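Local coordinates for xylose isomerase domain protein (Alicyclobacillus acidocaldarius subsp. acidocaldarius, PDB 3U0H), which is a putative isomerase with a xylose isomerase-like TIM barrel, its substrate and reaction not established, at residues D23-R31 and G261-R269. Residues are numbered along the deposited sequence; the frame is centred on the assembly and turned at random.
Sequences DLARETGYR and GESRARLVR
The aromatic ring of Tyr30 carries the aliphatic stem of Arg269 over the centre of one face, a CH-pi contact with CG 3.9 Å from the ring centroid. At the ring's edge, near its plane, lies the carbonyl oxygen of Ala265, which accepts a hydrogen bond from Tyr30 OH at 2.7 Å while also receiving the helical N-H of Arg269. Ala25 O and Thr28 OG1 also lie at the ring's edge, in its plane. Bends at chi2 and chi3 turn the Arg269 guanidinium away from the ring, the two planes standing 74° apart, and lay its edge against Thr28 O. Arg269 NE gives Thr28 O a nearly straight bond (3.0 Å, 166°) lying in the carbonyl plane, and NH1 adds a weak one. The Arg266 guanidinium has Thr28 CG2 over one face and, at its edge, the carboxylate of Glu262, bridged from Arg266 NH2 to Glu262 OE1 at 2.7 Å. The contact joins two neighbouring outer helices where the eight-stranded TIM barrel closes: helix 18-27 follows strand 5-8, helix 261-280 follows strand 246-249, and Tyr30 and Ala265 both also touch Leu8 of strand 5-8. A Schellman motif with Gly29 at positive phi ends helix 18-27. With a phenylalanine in place of Tyr30, Ala265 O would probably lose its bond across the interface, leaving the two helices without that polar link. Ala265 CB meets Leu24 CD2 at 3.6 Å and Thr28 OG1 at 3.5 Å; with chi1 at 51°, that hydroxyl is turned back to donate to Leu24 O, while CG2 reaches Glu262 CG.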
# COMPACT_ATOMS: atom_id res chain seq x y z
N ASP A 23 -15.50 -11.28 38.76
CA ASP A 23 -16.43 -12.10 39.56
C ASP A 23 -17.85 -11.57 39.44
O ASP A 23 -18.80 -12.32 39.28
CB ASP A 23 -16.04 -12.10 41.06
CG ASP A 23 -14.86 -13.03 41.39
OD1 ASP A 23 -14.47 -13.88 40.58
OD2 ASP A 23 -14.34 -12.96 42.53
N LEU A 24 -17.99 -10.25 39.57
CA LEU A 24 -19.26 -9.62 39.36
C LEU A 24 -19.84 -9.92 37.92
O LEU A 24 -21.03 -10.19 37.80
CB LEU A 24 -19.08 -8.12 39.62
CG LEU A 24 -20.23 -7.21 40.04
CD1 LEU A 24 -19.60 -5.99 40.69
CD2 LEU A 24 -21.08 -6.82 38.83
N ALA A 25 -19.00 -9.89 36.87
CA ALA A 25 -19.50 -10.19 35.51
C ALA A 25 -20.12 -11.56 35.44
O ALA A 25 -21.22 -11.71 34.94
CB ALA A 25 -18.41 -10.05 34.45
N ARG A 26 -19.40 -12.57 35.93
CA ARG A 26 -19.88 -13.96 35.94
C ARG A 26 -21.16 -14.05 36.75
O ARG A 26 -22.15 -14.63 36.29
CB ARG A 26 -18.84 -14.91 36.61
CG ARG A 26 -19.10 -16.44 36.46
CD ARG A 26 -18.85 -17.31 37.72
NE ARG A 26 -17.45 -17.43 38.23
CZ ARG A 26 -16.92 -16.76 39.29
NH1 ARG A 26 -17.65 -15.89 40.00
NH2 ARG A 26 -15.64 -16.94 39.63
N GLU A 27 -21.12 -13.50 37.96
CA GLU A 27 -22.22 -13.62 38.92
C GLU A 27 -23.47 -12.99 38.37
O GLU A 27 -24.55 -13.51 38.62
CB GLU A 27 -21.88 -13.00 40.29
CG GLU A 27 -23.01 -13.04 41.31
CD GLU A 27 -23.48 -14.45 41.66
OE1 GLU A 27 -22.60 -15.31 41.94
OE2 GLU A 27 -24.71 -14.73 41.66
N THR A 28 -23.36 -11.90 37.61
CA THR A 28 -24.56 -11.25 37.09
C THR A 28 -24.95 -11.78 35.69
O THR A 28 -25.82 -11.20 35.03
CB THR A 28 -24.48 -9.69 37.13
OG1 THR A 28 -23.28 -9.23 36.52
CG2 THR A 28 -24.58 -9.12 38.58
N GLY A 29 -24.34 -12.91 35.26
CA GLY A 29 -24.74 -13.61 34.07
C GLY A 29 -24.21 -13.03 32.74
O GLY A 29 -24.77 -13.34 31.69
N TYR A 30 -23.18 -12.17 32.77
CA TYR A 30 -22.57 -11.72 31.51
C TYR A 30 -21.53 -12.72 31.00
O TYR A 30 -20.96 -13.51 31.79
CB TYR A 30 -21.85 -10.40 31.66
CG TYR A 30 -22.69 -9.20 31.89
CD1 TYR A 30 -23.14 -8.88 33.15
CD2 TYR A 30 -22.98 -8.33 30.89
CE1 TYR A 30 -23.90 -7.77 33.39
CE2 TYR A 30 -23.73 -7.19 31.13
CZ TYR A 30 -24.20 -6.91 32.40
OH TYR A 30 -24.97 -5.79 32.68
N ARG A 31 -21.27 -12.68 29.70
CA ARG A 31 -20.15 -13.40 29.05
C ARG A 31 -19.12 -12.37 28.51
O ARG A 31 -17.92 -12.49 28.73
CB ARG A 31 -20.73 -14.30 27.93
CG ARG A 31 -19.75 -14.86 26.91
CD ARG A 31 -20.51 -15.56 25.77
NE ARG A 31 -19.74 -15.59 24.51
CZ ARG A 31 -20.20 -15.97 23.32
NH1 ARG A 31 -21.46 -16.38 23.16
NH2 ARG A 31 -19.37 -15.96 22.27
N GLY A 261 -23.44 -2.05 42.84
CA GLY A 261 -22.83 -2.51 41.59
C GLY A 261 -23.58 -3.72 41.00
O GLY A 261 -23.80 -3.82 39.75
N GLU A 262 -23.97 -4.64 41.90
CA GLU A 262 -24.59 -5.91 41.51
C GLU A 262 -25.99 -5.69 40.96
O GLU A 262 -26.32 -6.20 39.91
CB GLU A 262 -24.65 -6.92 42.67
CG GLU A 262 -25.24 -8.27 42.20
CD GLU A 262 -25.34 -9.36 43.27
OE1 GLU A 262 -26.40 -10.03 43.32
OE2 GLU A 262 -24.38 -9.59 44.03
N SER A 263 -26.83 -4.96 41.67
CA SER A 263 -28.19 -4.78 41.17
C SER A 263 -28.12 -4.03 39.83
O SER A 263 -28.90 -4.27 38.95
CB SER A 263 -29.09 -4.07 42.20
OG SER A 263 -28.70 -2.71 42.37
N ARG A 264 -27.17 -3.12 39.66
CA ARG A 264 -27.06 -2.37 38.38
C ARG A 264 -26.67 -3.26 37.22
O ARG A 264 -27.30 -3.23 36.15
CB ARG A 264 -26.05 -1.22 38.48
CG ARG A 264 -26.61 -0.01 39.18
CD ARG A 264 -25.71 1.21 39.06
NE ARG A 264 -24.31 1.00 39.52
CZ ARG A 264 -23.83 1.26 40.74
NH1 ARG A 264 -24.63 1.68 41.73
NH2 ARG A 264 -22.54 1.06 41.01
N ALA A 265 -25.64 -4.06 37.44
CA ALA A 265 -25.20 -5.01 36.45
C ALA A 265 -26.36 -5.90 35.99
O ALA A 265 -26.60 -6.00 34.78
CB ALA A 265 -24.04 -5.83 37.01
N ARG A 266 -27.07 -6.54 36.92
CA ARG A 266 -28.18 -7.46 36.58
C ARG A 266 -29.31 -6.75 35.87
O ARG A 266 -29.81 -7.24 34.85
CB ARG A 266 -28.70 -8.17 37.83
CG ARG A 266 -29.64 -9.34 37.57
CD ARG A 266 -30.10 -10.04 38.87
NE ARG A 266 -29.03 -10.12 39.89
CZ ARG A 266 -28.09 -11.07 39.94
NH1 ARG A 266 -28.06 -12.07 39.06
NH2 ARG A 266 -27.16 -11.01 40.90
N LEU A 267 -29.71 -5.59 36.38
CA LEU A 267 -30.82 -4.81 35.79
C LEU A 267 -30.58 -4.39 34.34
O LEU A 267 -31.47 -4.47 33.51
CB LEU A 267 -31.12 -3.56 36.62
CG LEU A 267 -32.46 -2.89 36.27
CD1 LEU A 267 -33.63 -3.86 36.40
CD2 LEU A 267 -32.68 -1.66 37.15
N VAL A 268 -29.38 -3.95 34.02
CA VAL A 268 -29.12 -3.48 32.65
C VAL A 268 -28.95 -4.68 31.67
O VAL A 268 -29.35 -4.60 30.52
CB VAL A 268 -27.88 -2.53 32.65
CG1 VAL A 268 -27.46 -2.12 31.23
CG2 VAL A 268 -28.15 -1.33 33.53
N ARG A 269 -28.35 -5.79 32.13
CA ARG A 269 -28.32 -7.04 31.35
C ARG A 269 -29.72 -7.42 30.91
O ARG A 269 -29.91 -7.69 29.74
CB ARG A 269 -27.81 -8.25 32.15
CG ARG A 269 -27.04 -9.24 31.31
CD ARG A 269 -27.48 -10.68 31.39
NE ARG A 269 -27.80 -11.07 32.73
CZ ARG A 269 -28.97 -11.50 33.17
NH1 ARG A 269 -29.09 -11.76 34.45
NH2 ARG A 269 -30.02 -11.67 32.38